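PDB 3S40: diacylglycerol kinase from Bacillus anthracis, which probably transfers a phosphate from a nucleoside triphosphate to diacylglycerol or a related lipid. Local coordinates for residues L139-I144 / E205-I210; E195-M200 / T232-F237; F213-K218 / D225-K230. All blocks are in the same frame, centred on the assembly; numbering follows the deposited sequence.

Contact 1 (L139-I144 / E205-I210); sequences LNFWGI and EYLGGI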
ATOM      1  N   LEU A 139      -3.801   1.926   1.048  1.00 38.16           N
ATOM      2  CA  LEU A 139      -3.355   1.068  -0.037  1.00 46.22           C
ATOM      3  C   LEU A 139      -2.874  -0.282   0.491  1.00 42.50           C
ATOM      4  O   LEU A 139      -2.970  -1.308  -0.193  1.00 37.41           O
ATOM      5  CB  LEU A 139      -2.210   1.763  -0.765  1.00 39.50           C
ATOM      6  CG  LEU A 139      -2.158   1.652  -2.279  1.00 45.38           C
ATOM      7  CD1 LEU A 139      -3.549   1.799  -2.854  1.00 43.85           C
ATOM      8  CD2 LEU A 139      -1.211   2.712  -2.833  1.00 34.09           C
ATOM      9  N   ASN A 140      -2.356  -0.276   1.715  1.00 32.02           N
ATOM     10  CA  ASN A 140      -1.684  -1.450   2.243  1.00 31.24           C
ATOM     11  C   ASN A 140      -2.450  -2.202   3.311  1.00 34.13           C
ATOM     12  O   ASN A 140      -2.783  -3.378   3.135  1.00 32.24           O
ATOM     13  CB  ASN A 140      -0.298  -1.083   2.760  1.00 37.14           C
ATOM     14  CG  ASN A 140       0.781  -1.824   2.044  1.00 47.88           C
ATOM     15  OD1 ASN A 140       1.569  -1.237   1.298  1.00 51.01           O
ATOM     16  ND2 ASN A 140       0.817  -3.134   2.241  1.00 61.35           N
ATOM     17  N   PHE A 141      -2.737  -1.540   4.423  1.00 29.15           N
ATOM     18  CA  PHE A 141      -3.328  -2.268   5.522  1.00 30.59           C
ATOM     19  C   PHE A 141      -4.001  -1.365   6.533  1.00 32.82           C
ATOM     20  O   PHE A 141      -3.700  -0.186   6.633  1.00 34.46           O
ATOM     21  CB  PHE A 141      -2.261  -3.134   6.215  1.00 34.34           C
ATOM     22  CG  PHE A 141      -1.414  -2.374   7.203  1.00 36.29           C
ATOM     23  CD1 PHE A 141      -1.759  -2.339   8.546  1.00 32.67           C
ATOM     24  CD2 PHE A 141      -0.296  -1.671   6.783  1.00 43.73           C
ATOM     25  CE1 PHE A 141      -0.994  -1.630   9.453  1.00 41.13           C
ATOM     26  CE2 PHE A 141       0.474  -0.948   7.689  1.00 48.90           C
ATOM     27  CZ  PHE A 141       0.124  -0.930   9.025  1.00 45.98           C
ATOM     28  N   TRP A 142      -4.918  -1.963   7.278  1.00 36.15           N
ATOM     29  CA  TRP A 142      -5.591  -1.348   8.408  1.00 29.42           C
ATOM     30  C   TRP A 142      -5.393  -2.354   9.554  1.00 37.46           C
ATOM     31  O   TRP A 142      -5.622  -3.552   9.372  1.00 39.05           O
ATOM     32  CB  TRP A 142      -7.068  -1.201   8.051  1.00 30.52           C
ATOM     33  CG  TRP A 142      -8.019  -0.721   9.124  1.00 39.48           C
ATOM     34  CD1 TRP A 142      -8.644   0.496   9.177  1.00 38.47           C
ATOM     35  CD2 TRP A 142      -8.516  -1.472  10.250  1.00 38.39           C
ATOM     36  NE1 TRP A 142      -9.479   0.557  10.275  1.00 38.74           N
ATOM     37  CE2 TRP A 142      -9.417  -0.634  10.949  1.00 42.44           C
ATOM     38  CE3 TRP A 142      -8.275  -2.757  10.740  1.00 40.60           C
ATOM     39  CZ2 TRP A 142     -10.066  -1.042  12.117  1.00 47.63           C
ATOM     40  CZ3 TRP A 142      -8.928  -3.165  11.892  1.00 44.73           C
ATOM     41  CH2 TRP A 142      -9.812  -2.308  12.570  1.00 52.11           C
ATOM     42  N   GLY A 143      -4.938  -1.881  10.711  1.00 35.64           N
ATOM     43  CA  GLY A 143      -4.695  -2.755  11.847  1.00 45.49           C
ATOM     44  C   GLY A 143      -4.955  -2.142  13.221  1.00 45.33           C
ATOM     45  O   GLY A 143      -4.654  -0.973  13.465  1.00 48.66           O
ATOM     46  N   ILE A 144      -5.543  -2.940  14.111  1.00 37.83           N
ATOM     47  CA  ILE A 144      -5.671  -2.600  15.527  1.00 44.76           C
ATOM     48  C   ILE A 144      -4.999  -3.697  16.355  1.00 46.64           C
ATOM     49  O   ILE A 144      -5.136  -4.884  16.038  1.00 41.77           O
ATOM     50  CB  ILE A 144      -7.149  -2.516  15.977  1.00 41.83           C
ATOM     51  CG1 ILE A 144      -7.861  -3.848  15.731  1.00 46.46           C
ATOM     52  CG2 ILE A 144      -7.883  -1.385  15.273  1.00 39.57           C
ATOM     53  CD1 ILE A 144      -9.317  -3.861  16.174  1.00 42.75           C
ATOM     54  N   GLU A 205       0.259  -6.740  -0.765  1.00 30.90           N
ATOM     55  CA  GLU A 205       0.760  -8.107  -0.759  1.00 23.91           C
ATOM     56  C   GLU A 205       2.087  -8.210  -0.007  1.00 27.58           C
ATOM     57  O   GLU A 205       2.650  -9.284   0.123  1.00 26.18           O
ATOM     58  CB  GLU A 205       0.815  -8.623  -2.212  1.00 18.00           C
ATOM     59  CG  GLU A 205      -0.553  -8.397  -2.918  1.00 29.51           C
ATOM     60  CD  GLU A 205      -0.591  -8.785  -4.405  1.00 34.27           C
ATOM     61  OE1 GLU A 205      -1.491  -8.301  -5.138  1.00 36.07           O
ATOM     62  OE2 GLU A 205       0.270  -9.567  -4.845  1.00 35.22           O
ATOM     63  N   TYR A 206       2.556  -7.077   0.522  1.00 18.22           N
ATOM     64  CA  TYR A 206       3.798  -7.031   1.271  1.00 26.31           C
ATOM     65  C   TYR A 206       3.617  -6.170   2.503  1.00 30.37           C
ATOM     66  O   TYR A 206       2.874  -5.198   2.481  1.00 29.91           O
ATOM     67  CB  TYR A 206       4.933  -6.444   0.415  1.00 27.07           C
ATOM     68  CG  TYR A 206       5.507  -7.439  -0.542  1.00 31.08           C
ATOM     69  CD1 TYR A 206       6.707  -8.080  -0.265  1.00 25.83           C
ATOM     70  CD2 TYR A 206       4.832  -7.774  -1.708  1.00 19.82           C
ATOM     71  CE1 TYR A 206       7.235  -9.007  -1.133  1.00 30.83           C
ATOM     72  CE2 TYR A 206       5.360  -8.695  -2.582  1.00 17.34           C
ATOM     73  CZ  TYR A 206       6.553  -9.317  -2.291  1.00 29.81           C
ATOM     74  OH  TYR A 206       7.078 -10.246  -3.172  1.00 41.06           O
ATOM     75  N   LEU A 207       4.321  -6.517   3.571  1.00 37.89           N
ATOM     76  CA  LEU A 207       4.258  -5.754   4.811  1.00 36.62           C
ATOM     77  C   LEU A 207       5.609  -5.811   5.483  1.00 34.48           C
ATOM     78  O   LEU A 207       6.102  -6.902   5.785  1.00 36.52           O
ATOM     79  CB  LEU A 207       3.219  -6.369   5.746  1.00 42.92           C
ATOM     80  CG  LEU A 207       1.821  -5.767   5.742  1.00 57.79           C
ATOM     81  CD1 LEU A 207       0.754  -6.859   5.744  1.00 56.92           C
ATOM     82  CD2 LEU A 207       1.680  -4.839   6.946  1.00 65.38           C
ATOM     83  N   GLY A 208       6.201  -4.645   5.725  1.00 47.67           N
ATOM     84  CA  GLY A 208       7.501  -4.565   6.367  1.00 45.63           C
ATOM     85  C   GLY A 208       8.613  -5.102   5.494  1.00 42.42           C
ATOM     86  O   GLY A 208       9.540  -5.748   5.978  1.00 49.18           O
ATOM     87  N   GLY A 209       8.516  -4.845   4.196  1.00 33.42           N
ATOM     88  CA  GLY A 209       9.549  -5.262   3.265  1.00 30.53           C
ATOM     89  C   GLY A 209       9.464  -6.721   2.837  1.00 38.48           C
ATOM     90  O   GLY A 209      10.205  -7.149   1.943  1.00 31.03           O
ATOM     91  N   ILE A 210       8.568  -7.488   3.461  1.00 28.43           N
ATOM     92  CA  ILE A 210       8.425  -8.910   3.128  1.00 30.36           C
ATOM     93  C   ILE A 210       6.990  -9.299   2.789  1.00 34.18           C
ATOM     94  O   ILE A 210       6.044  -8.577   3.100  1.00 33.56           O
ATOM     95  CB  ILE A 210       8.904  -9.822   4.282  1.00 32.84           C
ATOM     96  CG1 ILE A 210       7.978  -9.653   5.491  1.00 38.97           C
ATOM     97  CG2 ILE A 210      10.379  -9.539   4.606  1.00 32.01           C
ATOM     98  CD1 ILE A 210       8.360 -10.472   6.706  1.00 46.37           C
TER
HETATM   99  O   HOH W   1       2.096  -3.707  -0.114  1.00 38.37           O

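Contact 2 (E195-M200 / T232-F237); sequences EAVLVM and TGIQAF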
ATOM      1  N   GLU A 195     -12.325 -13.091  21.045  1.00 55.03           N
ATOM      2  CA  GLU A 195     -11.254 -12.434  21.769  1.00 58.99           C
ATOM      3  C   GLU A 195     -10.019 -12.487  20.887  1.00 54.47           C
ATOM      4  O   GLU A 195      -9.518 -13.571  20.571  1.00 54.75           O
ATOM      5  CB  GLU A 195     -10.985 -13.176  23.081  1.00 71.15           C
ATOM      6  CG  GLU A 195     -10.180 -12.403  24.116  1.00 74.70           C
ATOM      7  CD  GLU A 195     -11.018 -11.376  24.859  1.00 78.18           C
ATOM      8  OE1 GLU A 195     -12.172 -11.132  24.445  1.00 74.62           O
ATOM      9  OE2 GLU A 195     -10.521 -10.814  25.860  1.00 82.97           O
ATOM     10  N   ALA A 196      -9.534 -11.316  20.487  1.00 50.62           N
ATOM     11  CA  ALA A 196      -8.409 -11.222  19.563  1.00 50.76           C
ATOM     12  C   ALA A 196      -7.258 -10.441  20.157  1.00 46.66           C
ATOM     13  O   ALA A 196      -7.462  -9.517  20.938  1.00 50.39           O
ATOM     14  CB  ALA A 196      -8.847 -10.560  18.259  1.00 45.46           C
ATOM     15  N   VAL A 197      -6.047 -10.807  19.765  1.00 43.64           N
ATOM     16  CA  VAL A 197      -4.874 -10.021  20.117  1.00 44.27           C
ATOM     17  C   VAL A 197      -4.545  -9.038  18.985  1.00 44.71           C
ATOM     18  O   VAL A 197      -3.977  -7.968  19.218  1.00 38.88           O
ATOM     19  CB  VAL A 197      -3.657 -10.922  20.441  1.00 48.11           C
ATOM     20  CG1 VAL A 197      -3.621 -12.146  19.532  1.00 43.11           C
ATOM     21  CG2 VAL A 197      -2.369 -10.131  20.331  1.00 57.57           C
ATOM     22  N   LEU A 198      -4.925  -9.403  17.761  1.00 37.20           N
ATOM     23  CA  LEU A 198      -4.627  -8.585  16.587  1.00 40.23           C
ATOM     24  C   LEU A 198      -5.727  -8.680  15.526  1.00 34.78           C
ATOM     25  O   LEU A 198      -6.216  -9.765  15.217  1.00 42.68           O
ATOM     26  CB  LEU A 198      -3.283  -9.005  15.988  1.00 38.49           C
ATOM     27  CG  LEU A 198      -2.906  -8.394  14.638  1.00 45.58           C
ATOM     28  CD1 LEU A 198      -2.360  -6.981  14.813  1.00 45.99           C
ATOM     29  CD2 LEU A 198      -1.894  -9.265  13.931  1.00 48.08           C
ATOM     30  N   VAL A 199      -6.123  -7.542  14.974  1.00 36.63           N
ATOM     31  CA  VAL A 199      -7.083  -7.540  13.878  1.00 32.47           C
ATOM     32  C   VAL A 199      -6.540  -6.755  12.703  1.00 40.35           C
ATOM     33  O   VAL A 199      -6.097  -5.619  12.850  1.00 40.54           O
ATOM     34  CB  VAL A 199      -8.421  -6.931  14.287  1.00 39.43           C
ATOM     35  CG1 VAL A 199      -9.389  -6.964  13.113  1.00 37.04           C
ATOM     36  CG2 VAL A 199      -8.996  -7.682  15.496  1.00 44.52           C
HETATM   37  N   MSE A 200      -6.576  -7.362  11.527  1.00 42.57           N
HETATM   38  CA  MSE A 200      -6.117  -6.658  10.350  1.00 35.51           C
HETATM   39  C   MSE A 200      -6.917  -6.862   9.089  1.00 35.83           C
HETATM   40  O   MSE A 200      -7.510  -7.921   8.859  1.00 36.33           O
HETATM   41  CB  MSE A 200      -4.665  -6.945  10.102  1.00 40.99           C
HETATM   42  CG  MSE A 200      -3.838  -6.001  10.895  1.00 54.88           C
HETATM   43 SE   MSE A 200      -2.046  -6.370  10.562  0.59 62.60          SE
HETATM   44  CE  MSE A 200      -2.103  -6.353   8.576  1.00 24.07           C
ATOM     45  N   THR A 232      -5.323 -17.140  21.479  1.00 69.01           N
ATOM     46  CA  THR A 232      -4.664 -18.436  21.592  1.00 70.05           C
ATOM     47  C   THR A 232      -3.832 -18.796  20.363  1.00 68.42           C
ATOM     48  O   THR A 232      -3.215 -19.861  20.312  1.00 63.78           O
ATOM     49  CB  THR A 232      -5.705 -19.554  21.751  1.00 73.07           C
ATOM     50  OG1 THR A 232      -6.031 -20.085  20.460  1.00 68.87           O
ATOM     51  CG2 THR A 232      -6.971 -19.018  22.416  1.00 72.97           C
ATOM     52  N   GLY A 233      -3.832 -17.924  19.363  1.00 62.13           N
ATOM     53  CA  GLY A 233      -3.174 -18.237  18.111  1.00 59.78           C
ATOM     54  C   GLY A 233      -1.835 -17.551  17.926  1.00 59.27           C
ATOM     55  O   GLY A 233      -1.300 -17.520  16.819  1.00 57.96           O
ATOM     56  N   ILE A 234      -1.291 -17.004  19.007  1.00 58.68           N
ATOM     57  CA  ILE A 234      -0.013 -16.296  18.939  1.00 61.89           C
ATOM     58  C   ILE A 234       1.108 -17.153  18.354  1.00 61.06           C
ATOM     59  O   ILE A 234       1.828 -16.714  17.456  1.00 56.25           O
ATOM     60  CB  ILE A 234       0.402 -15.743  20.310  1.00 59.78           C
ATOM     61  CG1 ILE A 234      -0.468 -14.533  20.661  1.00 58.04           C
ATOM     62  CG2 ILE A 234       1.876 -15.353  20.306  1.00 56.31           C
ATOM     63  CD1 ILE A 234      -0.379 -14.118  22.111  1.00 57.26           C
ATOM     64  N   GLN A 235       1.245 -18.372  18.862  1.00 73.67           N
ATOM     65  CA  GLN A 235       2.253 -19.305  18.371  1.00 83.68           C
ATOM     66  C   GLN A 235       2.119 -19.536  16.865  1.00 75.29           C
ATOM     67  O   GLN A 235       3.069 -19.327  16.106  1.00 67.92           O
ATOM     68  CB  GLN A 235       2.139 -20.635  19.118  1.00 92.85           C
ATOM     69  CG  GLN A 235       2.782 -21.808  18.403  1.00102.28           C
ATOM     70  CD  GLN A 235       1.956 -23.076  18.520  1.00109.09           C
ATOM     71  OE1 GLN A 235       1.197 -23.254  19.476  1.00110.00           O
ATOM     72  NE2 GLN A 235       2.092 -23.962  17.540  1.00110.95           N
ATOM     73  N   ALA A 236       0.932 -19.965  16.446  1.00 68.52           N
ATOM     74  CA  ALA A 236       0.655 -20.242  15.043  1.00 66.03           C
ATOM     75  C   ALA A 236       0.967 -19.024  14.183  1.00 61.85           C
ATOM     76  O   ALA A 236       1.534 -19.134  13.097  1.00 63.19           O
ATOM     77  CB  ALA A 236      -0.798 -20.650  14.867  1.00 66.22           C
ATOM     78  N   PHE A 237       0.583 -17.858  14.680  1.00 56.06           N
ATOM     79  CA  PHE A 237       0.788 -16.626  13.943  1.00 57.37           C
ATOM     80  C   PHE A 237       2.269 -16.321  13.760  1.00 63.93           C
ATOM     81  O   PHE A 237       2.683 -15.799  12.721  1.00 59.11           O
ATOM     82  CB  PHE A 237       0.105 -15.473  14.659  1.00 56.30           C
ATOM     83  CG  PHE A 237       0.469 -14.135  14.116  1.00 48.95           C
ATOM     84  CD1 PHE A 237       0.180 -13.805  12.808  1.00 44.29           C
ATOM     85  CD2 PHE A 237       1.100 -13.202  14.914  1.00 47.04           C
ATOM     86  CE1 PHE A 237       0.516 -12.566  12.307  1.00 42.94           C
ATOM     87  CE2 PHE A 237       1.432 -11.968  14.420  1.00 55.58           C
ATOM     88  CZ  PHE A 237       1.139 -11.649  13.112  1.00 52.58           C
TER

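Contact 3 (F213-K218 / D225-K230); sequences FIPNVK and DIFVVK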
ATOM      1  N   PHE A 213       1.937 -11.609   5.763  1.00 24.20           N
ATOM      2  CA  PHE A 213       1.590 -12.839   6.471  1.00 33.63           C
ATOM      3  C   PHE A 213       0.120 -13.256   6.287  1.00 36.36           C
ATOM      4  O   PHE A 213      -0.285 -14.334   6.728  1.00 41.32           O
ATOM      5  CB  PHE A 213       1.937 -12.709   7.960  1.00 41.96           C
ATOM      6  CG  PHE A 213       1.325 -11.502   8.632  1.00 34.58           C
ATOM      7  CD1 PHE A 213      -0.040 -11.462   8.896  1.00 34.37           C
ATOM      8  CD2 PHE A 213       2.115 -10.427   9.017  1.00 35.20           C
ATOM      9  CE1 PHE A 213      -0.614 -10.379   9.523  1.00 25.33           C
ATOM     10  CE2 PHE A 213       1.550  -9.320   9.649  1.00 36.76           C
ATOM     11  CZ  PHE A 213       0.182  -9.295   9.906  1.00 32.03           C
ATOM     12  N   ILE A 214      -0.680 -12.411   5.641  1.00 34.61           N
ATOM     13  CA  ILE A 214      -2.061 -12.776   5.294  1.00 24.01           C
ATOM     14  C   ILE A 214      -2.072 -13.587   3.998  1.00 30.57           C
ATOM     15  O   ILE A 214      -1.654 -13.095   2.944  1.00 32.22           O
ATOM     16  CB  ILE A 214      -2.959 -11.527   5.138  1.00 28.25           C
ATOM     17  CG1 ILE A 214      -2.882 -10.648   6.388  1.00 29.19           C
ATOM     18  CG2 ILE A 214      -4.432 -11.908   4.830  1.00 27.82           C
ATOM     19  CD1 ILE A 214      -3.712  -9.351   6.287  1.00 24.83           C
ATOM     20  N   PRO A 215      -2.549 -14.841   4.064  1.00 31.41           N
ATOM     21  CA  PRO A 215      -2.500 -15.712   2.884  1.00 36.96           C
ATOM     22  C   PRO A 215      -3.390 -15.223   1.745  1.00 29.06           C
ATOM     23  O   PRO A 215      -4.512 -14.774   1.957  1.00 26.73           O
ATOM     24  CB  PRO A 215      -2.999 -17.071   3.417  1.00 37.50           C
ATOM     25  CG  PRO A 215      -2.813 -16.992   4.895  1.00 33.65           C
ATOM     26  CD  PRO A 215      -3.092 -15.548   5.234  1.00 36.47           C
ATOM     27  N   ASN A 216      -2.861 -15.321   0.533  1.00 28.47           N
ATOM     28  CA  ASN A 216      -3.539 -14.869  -0.674  1.00 35.83           C
ATOM     29  C   ASN A 216      -4.173 -13.473  -0.660  1.00 29.17           C
ATOM     30  O   ASN A 216      -5.141 -13.241  -1.364  1.00 25.36           O
ATOM     31  CB  ASN A 216      -4.579 -15.894  -1.154  1.00 47.69           C
ATOM     32  CG  ASN A 216      -4.893 -15.743  -2.645  1.00 58.65           C
ATOM     33  OD1 ASN A 216      -3.990 -15.512  -3.457  1.00 60.08           O
ATOM     34  ND2 ASN A 216      -6.176 -15.849  -3.006  1.00 55.43           N
ATOM     35  N   VAL A 217      -3.648 -12.535   0.115  1.00 24.34           N
ATOM     36  CA  VAL A 217      -4.129 -11.164  -0.036  1.00 21.90           C
ATOM     37  C   VAL A 217      -3.654 -10.663  -1.416  1.00 25.91           C
ATOM     38  O   VAL A 217      -2.564 -11.003  -1.846  1.00 25.87           O
ATOM     39  CB  VAL A 217      -3.617 -10.255   1.099  1.00 32.33           C
ATOM     40  CG1 VAL A 217      -2.106 -10.409   1.254  1.00 27.27           C
ATOM     41  CG2 VAL A 217      -4.017  -8.803   0.858  1.00 29.90           C
ATOM     42  N   LYS A 218      -4.493  -9.906  -2.122  1.00 25.89           N
ATOM     43  CA  LYS A 218      -4.166  -9.391  -3.455  1.00 25.66           C
ATOM     44  C   LYS A 218      -4.633  -7.951  -3.549  1.00 36.19           C
ATOM     45  O   LYS A 218      -5.713  -7.623  -3.037  1.00 30.23           O
ATOM     46  CB  LYS A 218      -4.897 -10.169  -4.547  1.00 27.74           C
ATOM     47  CG  LYS A 218      -4.548 -11.636  -4.663  1.00 36.50           C
ATOM     48  CD  LYS A 218      -3.200 -11.841  -5.332  1.00 42.98           C
ATOM     49  CE  LYS A 218      -2.929 -13.335  -5.478  1.00 44.01           C
ATOM     50  NZ  LYS A 218      -1.577 -13.654  -6.028  1.00 43.20           N
ATOM     51  N   ASP A 225      -8.995  -8.503   2.816  1.00 25.93           N
ATOM     52  CA  ASP A 225      -8.726  -9.672   3.650  1.00 32.84           C
ATOM     53  C   ASP A 225      -8.766  -9.325   5.132  1.00 42.32           C
ATOM     54  O   ASP A 225      -7.942  -8.554   5.636  1.00 38.23           O
ATOM     55  CB  ASP A 225      -7.374 -10.298   3.297  1.00 33.07           C
ATOM     56  CG  ASP A 225      -7.424 -11.077   2.001  1.00 42.68           C
ATOM     57  OD1 ASP A 225      -7.280 -12.323   2.032  1.00 42.36           O
ATOM     58  OD2 ASP A 225      -7.635 -10.441   0.948  1.00 45.52           O
ATOM     59  N   ILE A 226      -9.744  -9.895   5.820  1.00 36.74           N
ATOM     60  CA  ILE A 226      -9.824  -9.778   7.263  1.00 38.17           C
ATOM     61  C   ILE A 226      -8.964 -10.871   7.863  1.00 34.41           C
ATOM     62  O   ILE A 226      -9.051 -12.034   7.470  1.00 36.08           O
ATOM     63  CB  ILE A 226     -11.259  -9.977   7.762  1.00 36.06           C
ATOM     64  CG1 ILE A 226     -12.200  -8.957   7.114  1.00 33.67           C
ATOM     65  CG2 ILE A 226     -11.304  -9.909   9.281  1.00 35.33           C
ATOM     66  CD1 ILE A 226     -13.657  -9.129   7.513  1.00 51.93           C
ATOM     67  N   PHE A 227      -8.136 -10.498   8.825  1.00 29.77           N
ATOM     68  CA  PHE A 227      -7.234 -11.448   9.449  1.00 25.12           C
ATOM     69  C   PHE A 227      -7.210 -11.169  10.948  1.00 28.00           C
ATOM     70  O   PHE A 227      -6.835 -10.072  11.397  1.00 25.64           O
ATOM     71  CB  PHE A 227      -5.831 -11.313   8.840  1.00 37.86           C
ATOM     72  CG  PHE A 227      -4.858 -12.378   9.285  1.00 31.13           C
ATOM     73  CD1 PHE A 227      -4.809 -13.600   8.643  1.00 35.55           C
ATOM     74  CD2 PHE A 227      -3.999 -12.148  10.348  1.00 31.46           C
ATOM     75  CE1 PHE A 227      -3.912 -14.579   9.044  1.00 36.47           C
ATOM     76  CE2 PHE A 227      -3.095 -13.122  10.756  1.00 39.50           C
ATOM     77  CZ  PHE A 227      -3.051 -14.335  10.102  1.00 35.97           C
ATOM     78  N   VAL A 228      -7.627 -12.161  11.722  1.00 33.65           N
ATOM     79  CA  VAL A 228      -7.696 -12.018  13.167  1.00 37.01           C
ATOM     80  C   VAL A 228      -6.822 -13.048  13.863  1.00 34.69           C
ATOM     81  O   VAL A 228      -6.933 -14.242  13.602  1.00 34.28           O
ATOM     82  CB  VAL A 228      -9.129 -12.201  13.658  1.00 44.09           C
ATOM     83  CG1 VAL A 228      -9.177 -12.077  15.175  1.00 44.22           C
ATOM     84  CG2 VAL A 228     -10.047 -11.184  12.996  1.00 32.02           C
ATOM     85  N   VAL A 229      -5.937 -12.605  14.744  1.00 37.57           N
ATOM     86  CA  VAL A 229      -5.225 -13.588  15.545  1.00 44.03           C
ATOM     87  C   VAL A 229      -5.866 -13.662  16.921  1.00 53.00           C
ATOM     88  O   VAL A 229      -5.908 -12.674  17.650  1.00 54.54           O
ATOM     89  CB  VAL A 229      -3.746 -13.291  15.670  1.00 40.27           C
ATOM     90  CG1 VAL A 229      -3.056 -14.437  16.420  1.00 38.71           C
ATOM     91  CG2 VAL A 229      -3.132 -13.104  14.289  1.00 40.71           C
ATOM     92  N   LYS A 230      -6.383 -14.838  17.257  1.00 61.90           N
ATOM     93  CA  LYS A 230      -7.099 -15.020  18.510  1.00 72.20           C
ATOM     94  C   LYS A 230      -6.124 -15.042  19.677  1.00 74.11           C
ATOM     95  O   LYS A 230      -4.921 -15.226  19.489  1.00 70.41           O
ATOM     96  CB  LYS A 230      -7.922 -16.307  18.464  1.00 74.39           C
ATOM     97  CG  LYS A 230      -8.775 -16.421  17.210  1.00 79.31           C
ATOM     98  CD  LYS A 230      -9.573 -17.715  17.168  1.00 87.49           C
ATOM     99  CE  LYS A 230     -10.305 -17.855  15.834  1.00 93.98           C
ATOM    100  NZ  LYS A 230     -11.122 -19.101  15.739  1.00 96.99           N
TER

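Contact 1 (L139-I144 / E205-I210)
The side-chain amide of Asn140 reaches across to the backbone of Tyr206 and makes the one direct hydrogen bond of this contact: ND2 of Asn140 lies 2.9 Å from O of Tyr206. The amide nitrogen sits almost straight ahead of the carbonyl, with a C=O...N angle of 172°, but the N-H does not aim squarely, being bent to 132° at the hydrogen. The carbonyl oxygen is also tilted out of the amide plane of Asn140. A water takes a second hydrogen bond from the same nitrogen, ND2 of Asn140 to water oxygen 2.7 Å, and receives a weak one from Tyr206 N, so a solvent bridge runs beside the direct bond.

Next to this polar link, methyl CD2 of Leu207 lies over one face of the Phe141 ring, 4.1 Å from its centroid, a CH-pi contact displaced toward the rim at CD2 of Phe141. The Phe141 ring is carried there by a chi1 of 82°, which puts CG between the backbone N and the carbonyl carbon.

Leu207 and Ile210 flank a type I' turn; Leu207 N donates to Ile210 O at 2.7 Å, while the return bond from Ile210 N to Leu207 O is weak. Gly208 and Gly209 fill its two central positions with positive phi, and both their amides bond to the carboxylate of Asp102. Asp275 accepts from the backbone amides of Leu139, Asn140 and Phe141 on the other segment. The hairpin 206-211 lies against the start of strand 141-144, which runs between strands 198-202 and 271-274, while helix 102-106 touches both segments.

Contact 2 (E195-M200 / T232-F237)
Two apolar pairs join the segments, Val197 with Ile234 and Leu198 with Phe237, and in each the side chains cross at about a right angle. Val197 meets Ile234 through one branch: CG1 of Val197 is 4.1 Å from CG1 of Ile234. With chi1 at 37°, the touching methyl of Val197 is held between its backbone N and carbonyl carbon, well short of a fully staggered setting, while CG2 takes the place opposite the N. On the helix side, Ile234 touches through its CG1 methylene, and its CD1 methyl runs on past Val197.

Leu198 and Phe237 are the more buried pair. Here CG of Leu198 stands opposite the backbone N (chi1 171°), which swings the isobutyl group out from the strand, and methyl CD2 is the branch that touches. It lies 3.9 Å from CZ of Phe237, the far end of the ring, approaching at a slant. The Phe237 ring reaches from the first helical turn toward the strand.

That two consecutive residues can point at the same helix follows from a classic beta bulge: Val197 and Leu198 both face Val229 on the neighbouring strand. The chain turns a corner here, passing from the edge strand 190-196 of one antiparallel sheet into strand 198-202 of the other, within the beta-sandwich-like C-terminal domain. Gly233 is the N-cap of helix 234-240, whose first turn is closed by Phe237 N donating to Gly233 O at 2.9 Å. Around the Phe237 ring, Val229 and Phe227 of strand 224-230 pack as well, and the ring of Phe213 makes an edge-to-face pair with it.

Contact 3 (F213-K218 / D225-K230)
Phe213 and Phe227 form the aromatic part of this contact, their ring centroids 5.6 Å apart and their planes inclined at 52°. CE1 of Phe213 comes within 3.9 Å of CE2 of Phe227, an oblique approach that is neither a stack nor a T-shaped pair. The Phe227 ring is directed at the loop by a chi1 of -172°, which carries CG away from the backbone N.

Aliphatic packing fills in next to the rings. The CG1-CD1 arm of Ile214 slides past the root of Phe227 in the opposite direction, with CD1 of Ile214 at 3.9 Å from CB of Phe227, while its other branch, CG2 of Ile214, touches CB of Asp225 at 3.7 Å. Pro215 comes in crosswise, its CD being 4.0 Å from CE1 of Phe227. Ile214 thus sits over two alternate residues of the strand, Asp225 and Phe227, whose side chains start toward the loop, whereas Ile226 between them points away.

The loop turns at Ile214 to Val217 in a type II beta turn and covers one face of strand 224-230, part of a six-stranded antiparallel sheet in the YegS C-terminal beta-sandwich-like domain. The same ring of Phe227 also meets Phe237 and Tyr240 of helix 234-240.

Asp225 supplies the polar part. Its carboxylate lies beside the turn backbone, with OD2 of Asp225 3.7 Å from CA of Val217, a van der Waals approach. The charge is met by strand 254-259: OD1 accepts a hydrogen bond from His256 NE2, and OD2 forms a salt bridge with Lys258. Lys258 NZ also donates to the carbonyl oxygen of Asn216, so one ammonium group ties the strand's aspartate to the turn.

How the contacts relate
All three contacts reach one six-stranded antiparallel sheet, in which strands 141-144, 198-202 and 224-230 lie side by side in that order. Contact 2 is centred about 16 Å from contact 1 and 11 Å from contact 3, and contacts 1 and 3 are about 10 Å apart. Along the chain, the segments of contacts 1 and 2 alternate, contact 3 follows contact 1, and contact 3 is nested within the loop closed by contact 2. The chain therefore leaves strand 198-202 through hairpin 206-211 and loop 213-218, re-enters the sheet at 224-230 and continues into helix 234-240, so hairpin, loop and helix all pack against the sheet.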